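PDB 1T6U: superoxide dismutase [Ni] from Streptomyces coelicolor, which catalyses the nickel-dependent dismutation of superoxide to hydrogen peroxide and molecular oxygen, working as a hollow homohexamer of four-helix bundles. Local coordinates for residues Lys22-Lys27 with Thr41-Gln46; His75-Asp80 with Leu101-Gln106; Leu50-Val55 with Lys83-Ala88. The protein carries 1 engineered substitution. All blocks are in the same frame, centred on the assembly; numbering follows the deposited sequence.

Contact 1 (Lys22-Lys27 with Thr41-Gln46); sequences KAVQEK and TVIKEQ
Val24 and Gln25 are the residues of helix 12-30 that meet helix 34-62 here, and both lean on Lys44. The segments 22-27 and 41-46 run antiparallel, their axes 9.6 Å apart at closest approach and 161° between their directions, with the CA atoms of Val24 and Lys44 facing each other at 6.4 Å. Val24 points toward the partner helix and divides its two methyls between two neighbours. CG1, anti to the backbone N (chi1 173°), rests on the first methylene of the lysine, with Val24 CG1 3.9 Å from Lys44 CB. The other methyl turns to Ile43, where Val24 CG2 and Ile43 CG2 lie 4.3 Å apart, a looser apolar touch. A short beta-branched residue suits this place, because it fills the space between the helices without reaching past them. Gln25 follows with its chain extended, crossing Lys44 at about a right angle, so that Gln25 CG packs 3.6 Å from Lys44 CD. The lysine's own CG, anti to the backbone N, and an extended chi2 lay CD against the glutamine; bends at chi3 and chi4 then carry NZ away to other acceptors. No hydrogen bond joins the segments; the buried polar ends are satisfied beyond them. Lys44 NZ is bonded to the carbonyl O of Ser91 and to His35 of a neighbouring subunit, while Gln25 NE2 reaches Thr96 and the same Ser91 carbonyl. Val24 also packs on Leu4, and Ile43 on Cys2, of a second subunit; Cys2 is a nickel ligand, and the Ile43 side chain lies about 6 Å from a bound nickel ion. This is the antiparallel helical hairpin of a four-helix bundle, one flank of which receives the nickel-binding amino-terminal segment of another chain.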
ATOM      1  N   LYS A  22      -6.854   7.185  19.713  1.00  8.41           N
ATOM      2  CA  LYS A  22      -7.426   7.928  20.822  1.00  7.59           C
ATOM      3  C   LYS A  22      -6.945   9.370  20.864  1.00  7.78           C
ATOM      4  O   LYS A  22      -7.701  10.307  21.126  1.00  9.16           O
ATOM      5  CB  LYS A  22      -7.063   7.261  22.156  1.00 10.00           C
ATOM      6  CG  LYS A  22      -7.757   7.932  23.322  1.00 11.53           C
ATOM      7  CD  LYS A  22      -7.420   7.301  24.682  1.00 14.01           C
ATOM      8  CE  LYS A  22      -8.118   8.133  25.744  1.00 21.77           C
ATOM      9  NZ  LYS A  22      -7.643   7.931  27.140  1.00 27.89           N
ATOM     10  N   ALA A  23      -5.660   9.533  20.586  1.00  8.27           N
ATOM     11  CA  ALA A  23      -5.076  10.870  20.549  1.00  9.18           C
ATOM     12  C   ALA A  23      -5.727  11.733  19.469  1.00  8.97           C
ATOM     13  O   ALA A  23      -6.017  12.915  19.708  1.00 10.29           O
ATOM     14  CB  ALA A  23      -3.576  10.829  20.342  1.00 10.38           C
ATOM     15  N   VAL A  24      -5.952  11.181  18.305  1.00  7.83           N
ATOM     16  CA  VAL A  24      -6.655  11.881  17.235  1.00  7.62           C
ATOM     17  C   VAL A  24      -8.053  12.272  17.667  1.00  8.11           C
ATOM     18  O   VAL A  24      -8.476  13.419  17.459  1.00  9.14           O
ATOM     19  CB  VAL A  24      -6.649  11.047  15.942  1.00  8.73           C
ATOM     20  CG1 VAL A  24      -7.528  11.697  14.881  1.00  9.20           C
ATOM     21  CG2 VAL A  24      -5.232  10.924  15.401  1.00 10.15           C
ATOM     22  N   GLN A  25      -8.781  11.361  18.290  1.00  8.07           N
ATOM     23  CA  GLN A  25     -10.111  11.677  18.797  1.00  8.28           C
ATOM     24  C   GLN A  25     -10.044  12.841  19.793  1.00  8.80           C
ATOM     25  O   GLN A  25     -10.862  13.760  19.683  1.00 10.87           O
ATOM     26  CB  GLN A  25     -10.771  10.441  19.420  1.00  8.84           C
ATOM     27  CG  GLN A  25     -11.024   9.337  18.415  1.00  7.98           C
ATOM     28  CD  GLN A  25     -11.454   8.020  19.023  1.00  9.25           C
ATOM     29  OE1 GLN A  25     -10.921   7.593  20.056  1.00  8.68           O
ATOM     30  NE2 GLN A  25     -12.385   7.345  18.341  1.00  9.29           N
ATOM     31  N   GLU A  26      -9.092  12.831  20.735  1.00  9.28           N
ATOM     32  CA  GLU A  26      -8.984  13.957  21.674  1.00 11.76           C
ATOM     33  C   GLU A  26      -8.757  15.276  20.946  1.00 12.56           C
ATOM     34  O   GLU A  26      -9.338  16.347  21.219  1.00 12.68           O
ATOM     35  CB  GLU A  26      -7.877  13.656  22.677  1.00 13.30           C
ATOM     36  CG  GLU A  26      -8.122  12.482  23.583  1.00 15.62           C
ATOM     37  CD  GLU A  26      -6.929  11.905  24.302  1.00 21.53           C
ATOM     38  OE1 GLU A  26      -7.094  11.198  25.321  1.00 25.01           O
ATOM     39  OE2 GLU A  26      -5.770  12.104  23.896  1.00 26.69           O
ATOM     40  N   LYS A  27      -7.864  15.243  19.959  1.00 10.68           N
ATOM     41  CA  LYS A  27      -7.571  16.474  19.230  1.00 11.78           C
ATOM     42  C   LYS A  27      -8.747  16.985  18.422  1.00 11.22           C
ATOM     43  O   LYS A  27      -8.909  18.178  18.226  1.00 12.70           O
ATOM     44  CB  LYS A  27      -6.374  16.225  18.291  1.00 13.17           C
ATOM     45  CG  LYS A  27      -5.093  16.041  19.105  1.00 18.69           C
ATOM     46  CD  LYS A  27      -3.868  15.788  18.310  1.00 24.54           C
ATOM     47  CE  LYS A  27      -2.591  15.854  19.116  1.00 23.83           C
ATOM     48  NZ  LYS A  27      -2.407  17.021  20.009  1.00 34.47           N
ATOM     49  N   THR A  41      -9.968  12.657  10.462  1.00  8.85           N
ATOM     50  CA  THR A  41     -10.811  11.524  10.137  1.00  8.66           C
ATOM     51  C   THR A  41     -10.088  10.583   9.214  1.00  9.17           C
ATOM     52  O   THR A  41     -10.119   9.360   9.443  1.00  9.42           O
ATOM     53  CB  THR A  41     -12.136  12.007   9.519  1.00  8.67           C
ATOM     54  OG1 THR A  41     -12.817  12.895  10.420  1.00 11.13           O
ATOM     55  CG2 THR A  41     -13.074  10.838   9.233  1.00 11.37           C
ATOM     56  N   VAL A  42      -9.426  11.105   8.176  1.00  9.24           N
ATOM     57  CA  VAL A  42      -8.600  10.316   7.279  1.00  9.91           C
ATOM     58  C   VAL A  42      -7.551   9.505   8.047  1.00  8.24           C
ATOM     59  O   VAL A  42      -7.408   8.296   7.885  1.00  9.04           O
ATOM     60  CB  VAL A  42      -7.889  11.226   6.251  1.00 12.36           C
ATOM     61  CG1 VAL A  42      -6.850  10.425   5.474  1.00 17.38           C
ATOM     62  CG2 VAL A  42      -8.890  11.885   5.330  1.00 14.56           C
ATOM     63  N   ILE A  43      -6.824  10.190   8.937  1.00  8.07           N
ATOM     64  CA  ILE A  43      -5.726   9.526   9.645  1.00  7.77           C
ATOM     65  C   ILE A  43      -6.231   8.507  10.641  1.00  7.45           C
ATOM     66  O   ILE A  43      -5.673   7.399  10.771  1.00  8.54           O
ATOM     67  CB  ILE A  43      -4.860  10.646  10.277  1.00  7.33           C
ATOM     68  CG1 ILE A  43      -4.073  11.357   9.158  1.00  8.31           C
ATOM     69  CG2 ILE A  43      -3.975  10.167  11.382  1.00  9.75           C
ATOM     70  CD1 ILE A  43      -3.368  12.619   9.561  1.00  9.98           C
ATOM     71  N   LYS A  44      -7.266   8.878  11.376  1.00  7.44           N
ATOM     72  CA  LYS A  44      -7.870   7.964  12.338  1.00  7.73           C
ATOM     73  C   LYS A  44      -8.246   6.677  11.628  1.00  6.84           C
ATOM     74  O   LYS A  44      -8.032   5.559  12.127  1.00  8.12           O
ATOM     75  CB  LYS A  44      -9.104   8.619  12.983  1.00  8.05           C
ATOM     76  CG  LYS A  44      -9.855   7.686  13.935  1.00  8.86           C
ATOM     77  CD  LYS A  44     -10.752   8.429  14.918  1.00  8.57           C
ATOM     78  CE  LYS A  44     -11.838   9.268  14.291  1.00  9.44           C
ATOM     79  NZ  LYS A  44     -12.845   8.376  13.677  1.00  9.92           N
ATOM     80  N   GLU A  45      -8.818   6.819  10.440  1.00  7.32           N
ATOM     81  CA  GLU A  45      -9.248   5.615   9.719  1.00  7.73           C
ATOM     82  C   GLU A  45      -8.074   4.717   9.382  1.00  7.53           C
ATOM     83  O   GLU A  45      -8.131   3.483   9.530  1.00  8.18           O
ATOM     84  CB  GLU A  45     -10.018   6.023   8.454  1.00  8.19           C
ATOM     85  CG  GLU A  45     -10.941   4.986   7.847  1.00  8.47           C
ATOM     86  CD  GLU A  45     -12.253   4.826   8.585  1.00  8.34           C
ATOM     87  OE1 GLU A  45     -12.587   5.634   9.464  1.00  8.66           O
ATOM     88  OE2 GLU A  45     -12.990   3.864   8.273  1.00 10.85           O
ATOM     89  N   GLN A  46      -6.975   5.322   8.956  1.00  7.02           N
ATOM     90  CA  GLN A  46      -5.764   4.577   8.608  1.00  8.85           C
ATOM     91  C   GLN A  46      -5.132   3.903   9.806  1.00  8.05           C
ATOM     92  O   GLN A  46      -4.743   2.735   9.725  1.00  8.08           O
ATOM     93  CB  GLN A  46      -4.756   5.545   7.967  1.00 10.64           C
ATOM     94  CG  GLN A  46      -5.145   6.086   6.615  1.00 12.62           C
ATOM     95  CD  GLN A  46      -4.360   7.259   6.095  1.00 19.04           C
ATOM     96  OE1 GLN A  46      -3.707   8.004   6.823  1.00 20.14           O
ATOM     97  NE2 GLN A  46      -4.393   7.573   4.810  1.00 19.90           N
TER

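Contact 2 (His75-Asp80 with Leu101-Gln106); sequences HQLVND and LDYIAQ
Apolar contact begins with Leu77, whose CD1 lies 3.7 Å from Tyr103 CD2, approaching the ring obliquely as the two side chains slide past each other in opposite directions. The leucine sends CG anti to its backbone N (chi1 171°), which swings both methyls into the interface; CD1 also touches the amide oxygen of Gln106, and Leu77 CD2 sits 4.0 Å from Gln106 CB. A branched leucine can thus serve an aromatic ring and an aliphatic stem at once. These are neighbouring antiparallel helices, 74-89 and 94-115, of the four-helix bundle, their local axes 9.6 Å apart and 153° between directions. The second kind of contact is CH-pi: Asp80 CB stands 4.2 Å from the centroid of the Tyr103 ring, 26° off the ring normal. Over a face of that ring lies the Asp80 carbonyl as well, its O 3.9 Å from Tyr103 CE1. With an alanine here in place of Tyr103 the ring is gone, and Asp80 CB and Leu77 CD1 would probably lose the surface they pack on, opening a gap between the helices. Polar contact stays within one helix, where Gln76 NE2 donates to Asp80 OD1 at 2.8 Å, meeting the oxygen from above the carboxylate plane and probably steadying the carboxylate beside the tyrosine.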
ATOM      1  N   HIS A  75     -10.654 -16.283  21.507  1.00 15.56           N
ATOM      2  CA  HIS A  75     -11.272 -16.034  20.206  1.00 13.71           C
ATOM      3  C   HIS A  75     -12.260 -14.882  20.230  1.00 14.29           C
ATOM      4  O   HIS A  75     -12.204 -13.996  19.378  1.00 13.08           O
ATOM      5  CB  HIS A  75     -12.006 -17.295  19.704  1.00 14.67           C
ATOM      6  CG  HIS A  75     -11.154 -18.394  19.202  1.00 11.22           C
ATOM      7  ND1 HIS A  75      -9.956 -18.197  18.564  1.00 15.35           N
ATOM      8  CD2 HIS A  75     -11.334 -19.730  19.218  1.00 14.21           C
ATOM      9  CE1 HIS A  75      -9.435 -19.386  18.217  1.00 16.60           C
ATOM     10  NE2 HIS A  75     -10.268 -20.332  18.617  1.00 16.18           N
ATOM     11  N   GLN A  76     -13.190 -14.912  21.183  1.00 13.39           N
ATOM     12  CA  GLN A  76     -14.202 -13.852  21.311  1.00 13.43           C
ATOM     13  C   GLN A  76     -13.571 -12.544  21.718  1.00 13.21           C
ATOM     14  O   GLN A  76     -14.047 -11.477  21.263  1.00 13.60           O
ATOM     15  CB  GLN A  76     -15.299 -14.230  22.298  1.00 13.77           C
ATOM     16  CG  GLN A  76     -16.464 -13.258  22.286  1.00 16.10           C
ATOM     17  CD  GLN A  76     -17.254 -13.263  21.008  1.00 14.84           C
ATOM     18  OE1 GLN A  76     -17.678 -14.308  20.513  1.00 17.23           O
ATOM     19  NE2 GLN A  76     -17.473 -12.086  20.424  1.00 18.55           N
ATOM     20  N   LEU A  77     -12.537 -12.587  22.532  1.00 13.53           N
ATOM     21  CA  LEU A  77     -11.833 -11.370  22.886  1.00 11.55           C
ATOM     22  C   LEU A  77     -11.241 -10.709  21.648  1.00 12.02           C
ATOM     23  O   LEU A  77     -11.387  -9.490  21.471  1.00 13.59           O
ATOM     24  CB  LEU A  77     -10.759 -11.677  23.911  1.00 13.64           C
ATOM     25  CG  LEU A  77      -9.781 -10.527  24.214  1.00 13.19           C
ATOM     26  CD1 LEU A  77     -10.542  -9.364  24.813  1.00 19.05           C
ATOM     27  CD2 LEU A  77      -8.706 -11.086  25.137  1.00 14.27           C
ATOM     28  N   VAL A  78     -10.583 -11.479  20.788  1.00 11.72           N
ATOM     29  CA  VAL A  78      -9.985 -10.847  19.597  1.00 11.44           C
ATOM     30  C   VAL A  78     -11.093 -10.272  18.708  1.00 11.87           C
ATOM     31  O   VAL A  78     -10.970  -9.164  18.188  1.00 10.46           O
ATOM     32  CB  VAL A  78      -9.106 -11.849  18.854  1.00 11.04           C
ATOM     33  CG1 VAL A  78      -8.670 -11.301  17.504  1.00 10.86           C
ATOM     34  CG2 VAL A  78      -7.877 -12.230  19.701  1.00 12.39           C
ATOM     35  N   ASN A  79     -12.194 -11.027  18.564  1.00 11.44           N
ATOM     36  CA  ASN A  79     -13.314 -10.535  17.742  1.00 11.48           C
ATOM     37  C   ASN A  79     -13.873  -9.227  18.292  1.00 10.57           C
ATOM     38  O   ASN A  79     -14.095  -8.304  17.519  1.00 11.22           O
ATOM     39  CB  ASN A  79     -14.437 -11.553  17.589  1.00 12.45           C
ATOM     40  CG  ASN A  79     -15.353 -11.254  16.415  1.00 11.70           C
ATOM     41  OD1 ASN A  79     -16.407 -10.605  16.590  1.00 12.00           O
ATOM     42  ND2 ASN A  79     -14.965 -11.734  15.245  1.00 13.80           N
ATOM     43  N   ASP A  80     -14.074  -9.168  19.609  1.00 11.79           N
ATOM     44  CA  ASP A  80     -14.540  -7.951  20.268  1.00 11.87           C
ATOM     45  C   ASP A  80     -13.549  -6.776  20.144  1.00  9.89           C
ATOM     46  O   ASP A  80     -13.974  -5.625  20.020  1.00 10.49           O
ATOM     47  CB  ASP A  80     -14.781  -8.224  21.754  1.00 12.79           C
ATOM     48  CG  ASP A  80     -15.958  -9.137  22.006  1.00 15.26           C
ATOM     49  OD1 ASP A  80     -16.702  -9.424  21.052  1.00 19.82           O
ATOM     50  OD2 ASP A  80     -16.183  -9.597  23.136  1.00 17.63           O
ATOM     51  N   LEU A 101      -8.263   0.212  23.414  1.00  9.42           N
ATOM     52  CA  LEU A 101      -7.047   0.011  24.222  1.00 10.02           C
ATOM     53  C   LEU A 101      -7.241  -0.956  25.359  1.00 10.29           C
ATOM     54  O   LEU A 101      -6.345  -1.770  25.678  1.00 11.37           O
ATOM     55  CB  LEU A 101      -6.556   1.368  24.776  1.00 10.68           C
ATOM     56  CG  LEU A 101      -5.839   2.236  23.712  1.00 10.24           C
ATOM     57  CD1 LEU A 101      -5.790   3.680  24.186  1.00 12.76           C
ATOM     58  CD2 LEU A 101      -4.452   1.696  23.376  1.00 11.20           C
ATOM     59  N   ASP A 102      -8.423  -0.895  25.981  1.00 11.09           N
ATOM     60  CA  ASP A 102      -8.626  -1.817  27.108  1.00 11.57           C
ATOM     61  C   ASP A 102      -8.738  -3.244  26.620  1.00 10.59           C
ATOM     62  O   ASP A 102      -8.232  -4.128  27.307  1.00 12.22           O
ATOM     63  CB  ASP A 102      -9.883  -1.413  27.831  1.00 12.09           C
ATOM     64  CG  ASP A 102      -9.863  -0.080  28.544  1.00 13.06           C
ATOM     65  OD1 ASP A 102     -10.963   0.434  28.863  1.00 19.56           O
ATOM     66  OD2 ASP A 102      -8.781   0.449  28.805  1.00 16.67           O
ATOM     67  N   TYR A 103      -9.373  -3.443  25.460  1.00 10.79           N
ATOM     68  CA  TYR A 103      -9.373  -4.782  24.878  1.00  9.71           C
ATOM     69  C   TYR A 103      -7.968  -5.204  24.467  1.00 10.05           C
ATOM     70  O   TYR A 103      -7.550  -6.351  24.744  1.00 11.60           O
ATOM     71  CB  TYR A 103     -10.271  -4.866  23.662  1.00 10.34           C
ATOM     72  CG  TYR A 103     -11.734  -5.019  23.932  1.00 12.85           C
ATOM     73  CD1 TYR A 103     -12.656  -4.113  23.433  1.00 14.44           C
ATOM     74  CD2 TYR A 103     -12.194  -6.111  24.667  1.00 17.26           C
ATOM     75  CE1 TYR A 103     -14.004  -4.244  23.657  1.00 15.16           C
ATOM     76  CE2 TYR A 103     -13.554  -6.219  24.891  1.00 19.56           C
ATOM     77  CZ  TYR A 103     -14.461  -5.297  24.400  1.00 18.23           C
ATOM     78  OH  TYR A 103     -15.815  -5.504  24.675  1.00 22.46           O
ATOM     79  N   ILE A 104      -7.198  -4.351  23.827  1.00 10.21           N
ATOM     80  CA  ILE A 104      -5.818  -4.725  23.509  1.00  9.32           C
ATOM     81  C   ILE A 104      -5.041  -5.094  24.761  1.00  9.79           C
ATOM     82  O   ILE A 104      -4.197  -5.998  24.754  1.00 11.94           O
ATOM     83  CB  ILE A 104      -5.121  -3.592  22.716  1.00 10.71           C
ATOM     84  CG1 ILE A 104      -5.742  -3.441  21.327  1.00 10.42           C
ATOM     85  CG2 ILE A 104      -3.622  -3.810  22.649  1.00 11.20           C
ATOM     86  CD1 ILE A 104      -5.462  -2.132  20.609  1.00 12.45           C
ATOM     87  N   ALA A 105      -5.309  -4.373  25.863  1.00 10.89           N
ATOM     88  CA  ALA A 105      -4.629  -4.660  27.129  1.00 11.90           C
ATOM     89  C   ALA A 105      -4.916  -6.049  27.669  1.00 13.39           C
ATOM     90  O   ALA A 105      -4.038  -6.722  28.236  1.00 12.67           O
ATOM     91  CB  ALA A 105      -4.986  -3.586  28.167  1.00 14.30           C
ATOM     92  N   GLN A 106      -6.142  -6.524  27.484  1.00 11.57           N
ATOM     93  CA  GLN A 106      -6.468  -7.914  27.812  1.00 12.24           C
ATOM     94  C   GLN A 106      -5.712  -8.898  26.911  1.00 11.69           C
ATOM     95  O   GLN A 106      -5.223  -9.890  27.439  1.00 12.95           O
ATOM     96  CB  GLN A 106      -7.974  -8.146  27.742  1.00 12.63           C
ATOM     97  CG  GLN A 106      -8.806  -7.259  28.631  1.00 14.95           C
ATOM     98  CD  GLN A 106     -10.298  -7.541  28.577  1.00 23.67           C
ATOM     99  OE1 GLN A 106     -10.697  -8.711  28.482  1.00 36.35           O
ATOM    100  NE2 GLN A 106     -11.173  -6.551  28.634  1.00 43.16           N
TER

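Contact 3 (Leu50-Val55 with Lys83-Ala88); sequences LAKHHV and KAMSAA. Engineered in segment 83-88: Met85 (natural residue Leu).
Lys52 and Met85 slide past each other in opposite directions. Their aliphatic stems touch closely, with Lys52 CG 3.6 Å from Met85 CB. Met85, an engineered residue where the natural sequence has leucine, bends at chi2 (-63°), and its sulfur comes down on the small side chain of Ala51, the SD to Ala51 CB distance being 3.9 Å. The small Ala51 methyl suits a position that faces the partner helix closely; in this engineered protein it meets the thioether. Further out, the lysine bends at chi3 (86°), bringing its ammonium group beside the hydroxyl of Ser86, where Lys52 NZ makes a weak hydrogen bond to Ser86 OG at 3.3 Å. The stronger partners of both groups belong to a neighbouring subunit: Lys52 forms salt bridges with Asp3 and Asp61 of that chain, and Ser86 is hydrogen-bonded to its Asp3. Lysine fits here by combining a stem for packing with a charge for the subunit interface, and these carboxylates would probably stabilise its protonated form. The segments run almost exactly antiparallel, at 177° with axes 9.8 Å apart, pairing helices 34-62 and 74-89 in a four-helix bundle whose edge here becomes part of the hexamer interface.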
ATOM      1  N   LEU A  50      -4.655  -0.199  10.652  1.00  7.02           N
ATOM      2  CA  LEU A  50      -3.386  -0.821  10.980  1.00  7.81           C
ATOM      3  C   LEU A  50      -3.498  -1.597  12.306  1.00  8.84           C
ATOM      4  O   LEU A  50      -2.994  -2.724  12.455  1.00  8.61           O
ATOM      5  CB  LEU A  50      -2.296   0.225  11.078  1.00  8.93           C
ATOM      6  CG  LEU A  50      -1.768   0.783   9.780  1.00 10.96           C
ATOM      7  CD1 LEU A  50      -0.873   1.977  10.024  1.00 16.26           C
ATOM      8  CD2 LEU A  50      -1.003  -0.318   9.013  1.00 19.57           C
ATOM      9  N   ALA A  51      -4.165  -1.003  13.287  1.00  7.76           N
ATOM     10  CA  ALA A  51      -4.376  -1.681  14.572  1.00  8.17           C
ATOM     11  C   ALA A  51      -5.140  -2.979  14.378  1.00  7.46           C
ATOM     12  O   ALA A  51      -4.818  -3.999  14.989  1.00  9.44           O
ATOM     13  CB  ALA A  51      -5.091  -0.776  15.564  1.00  8.51           C
ATOM     14  N   LYS A  52      -6.163  -2.977  13.517  1.00  8.99           N
ATOM     15  CA  LYS A  52      -6.890  -4.199  13.233  1.00  8.07           C
ATOM     16  C   LYS A  52      -5.990  -5.272  12.628  1.00  9.25           C
ATOM     17  O   LYS A  52      -6.059  -6.453  13.026  1.00  8.44           O
ATOM     18  CB  LYS A  52      -8.066  -3.906  12.312  1.00  9.03           C
ATOM     19  CG  LYS A  52      -9.224  -3.159  12.964  1.00 10.06           C
ATOM     20  CD  LYS A  52     -10.381  -2.924  11.994  1.00  9.30           C
ATOM     21  CE  LYS A  52     -11.338  -4.080  11.930  1.00 10.54           C
ATOM     22  NZ  LYS A  52     -12.289  -3.935  10.778  1.00 11.83           N
ATOM     23  N   HIS A  53      -5.143  -4.864  11.671  1.00  7.36           N
ATOM     24  CA  HIS A  53      -4.185  -5.842  11.118  1.00  7.83           C
ATOM     25  C   HIS A  53      -3.304  -6.488  12.186  1.00  7.09           C
ATOM     26  O   HIS A  53      -3.128  -7.689  12.267  1.00  7.52           O
ATOM     27  CB  HIS A  53      -3.352  -5.144  10.055  1.00  9.16           C
ATOM     28  CG  HIS A  53      -2.254  -6.018   9.536  1.00 11.86           C
ATOM     29  ND1 HIS A  53      -2.431  -6.995   8.606  1.00 14.48           N
ATOM     30  CD2 HIS A  53      -0.936  -6.047   9.886  1.00 14.89           C
ATOM     31  CE1 HIS A  53      -1.261  -7.586   8.395  1.00 17.73           C
ATOM     32  NE2 HIS A  53      -0.346  -7.023   9.151  1.00 17.80           N
ATOM     33  N   HIS A  54      -2.724  -5.621  13.054  1.00  7.67           N
ATOM     34  CA  HIS A  54      -1.844  -6.151  14.082  1.00  8.05           C
ATOM     35  C   HIS A  54      -2.590  -7.128  15.003  1.00  7.70           C
ATOM     36  O   HIS A  54      -2.056  -8.160  15.373  1.00  8.99           O
ATOM     37  CB  HIS A  54      -1.213  -5.004  14.869  1.00  7.42           C
ATOM     38  CG  HIS A  54      -0.315  -4.143  14.072  1.00  8.17           C
ATOM     39  ND1 HIS A  54       0.695  -4.648  13.285  1.00  8.74           N
ATOM     40  CD2 HIS A  54      -0.279  -2.805  13.995  1.00  9.09           C
ATOM     41  CE1 HIS A  54       1.309  -3.609  12.738  1.00  9.62           C
ATOM     42  NE2 HIS A  54       0.739  -2.466  13.137  1.00  9.30           N
ATOM     43  N   VAL A  55      -3.826  -6.790  15.394  1.00  9.09           N
ATOM     44  CA  VAL A  55      -4.524  -7.688  16.305  1.00  9.15           C
ATOM     45  C   VAL A  55      -4.843  -8.987  15.590  1.00  9.80           C
ATOM     46  O   VAL A  55      -4.685 -10.061  16.161  1.00  9.70           O
ATOM     47  CB  VAL A  55      -5.787  -6.988  16.806  1.00  8.42           C
ATOM     48  CG1 VAL A  55      -6.724  -7.989  17.498  1.00 11.28           C
ATOM     49  CG2 VAL A  55      -5.428  -5.853  17.761  1.00  9.80           C
ATOM     50  N   LYS A  83     -13.964  -5.456  16.625  1.00 11.63           N
ATOM     51  CA  LYS A  83     -15.197  -4.688  16.585  1.00  9.59           C
ATOM     52  C   LYS A  83     -15.052  -3.348  17.299  1.00 10.91           C
ATOM     53  O   LYS A  83     -15.669  -2.326  16.887  1.00 11.80           O
ATOM     54  CB  LYS A  83     -16.346  -5.556  17.149  1.00 11.15           C
ATOM     55  CG  LYS A  83     -16.808  -6.621  16.162  1.00 13.23           C
ATOM     56  CD  LYS A  83     -17.872  -7.527  16.796  1.00 12.71           C
ATOM     57  CE  LYS A  83     -18.652  -8.280  15.736  1.00 12.88           C
ATOM     58  NZ  LYS A  83     -17.788  -9.113  14.855  1.00 13.08           N
ATOM     59  N   ALA A  84     -14.289  -3.301  18.381  1.00 10.80           N
ATOM     60  CA  ALA A  84     -14.083  -2.055  19.089  1.00 10.88           C
ATOM     61  C   ALA A  84     -13.285  -1.063  18.244  1.00 11.13           C
ATOM     62  O   ALA A  84     -13.505   0.159  18.314  1.00 10.92           O
ATOM     63  CB  ALA A  84     -13.405  -2.243  20.423  1.00 11.60           C
ATOM     64  N   MET A  85     -12.376  -1.625  17.447  1.00 11.13           N
ATOM     65  CA  MET A  85     -11.598  -0.779  16.552  1.00 11.22           C
ATOM     66  C   MET A  85     -12.476  -0.205  15.446  1.00 11.55           C
ATOM     67  O   MET A  85     -12.337   0.949  15.050  1.00 10.32           O
ATOM     68  CB  MET A  85     -10.409  -1.546  15.966  1.00 18.49           C
ATOM     69  CG  MET A  85      -9.265  -1.805  16.902  1.00 24.34           C
ATOM     70  SD  MET A  85      -8.371  -0.396  17.560  1.00 30.89           S
ATOM     71  CE  MET A  85      -8.827   1.035  16.582  1.00 12.13           C
ATOM     72  N   SER A  86     -13.384  -1.022  14.929  1.00 11.11           N
ATOM     73  CA  SER A  86     -14.338  -0.553  13.953  1.00 10.92           C
ATOM     74  C   SER A  86     -15.177   0.572  14.556  1.00 10.59           C
ATOM     75  O   SER A  86     -15.503   1.556  13.897  1.00 10.76           O
ATOM     76  CB  SER A  86     -15.248  -1.656  13.471  1.00 12.23           C
ATOM     77  OG  SER A  86     -14.591  -2.608  12.659  1.00 12.11           O
ATOM     78  N   ALA A  87     -15.596   0.413  15.800  1.00 11.35           N
ATOM     79  CA  ALA A  87     -16.398   1.454  16.453  1.00 11.20           C
ATOM     80  C   ALA A  87     -15.599   2.731  16.640  1.00 10.41           C
ATOM     81  O   ALA A  87     -16.144   3.834  16.506  1.00 10.30           O
ATOM     82  CB  ALA A  87     -16.918   0.963  17.789  1.00 12.63           C
ATOM     83  N   ALA A  88     -14.309   2.618  16.934  1.00  9.88           N
ATOM     84  CA  ALA A  88     -13.449   3.809  17.050  1.00  9.79           C
ATOM     85  C   ALA A  88     -13.291   4.496  15.710  1.00  9.20           C
ATOM     86  O   ALA A  88     -13.290   5.724  15.599  1.00 10.05           O
ATOM     87  CB  ALA A  88     -12.089   3.442  17.630  1.00  9.43           C
TER

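In the fold
Along the chain, contact 1 closes before the other two open, whereas contacts 2 and 3 interlace, their segments alternating in sequence. Contact 1 joins helices 12-30 and 34-62, contact 3 joins 34-62 to 74-89, and contact 2 joins 74-89 to 94-115, so the shared helices connect all four members of the bundle. The centres of contacts 2 and 3 are about 10 Å apart, those of 1 and 3 about 13 Å, and those of 1 and 2 about 20 Å, on opposite sides of the chain's centre. Tyr103 on Ala84 joins contacts 2 and 3, and Lys22 on Leu101 joins even the distant contacts 1 and 2. Contacts 2 and 3 border the same neighbouring subunit, while contact 1 meets others, which ties bundle packing to hexamer assembly.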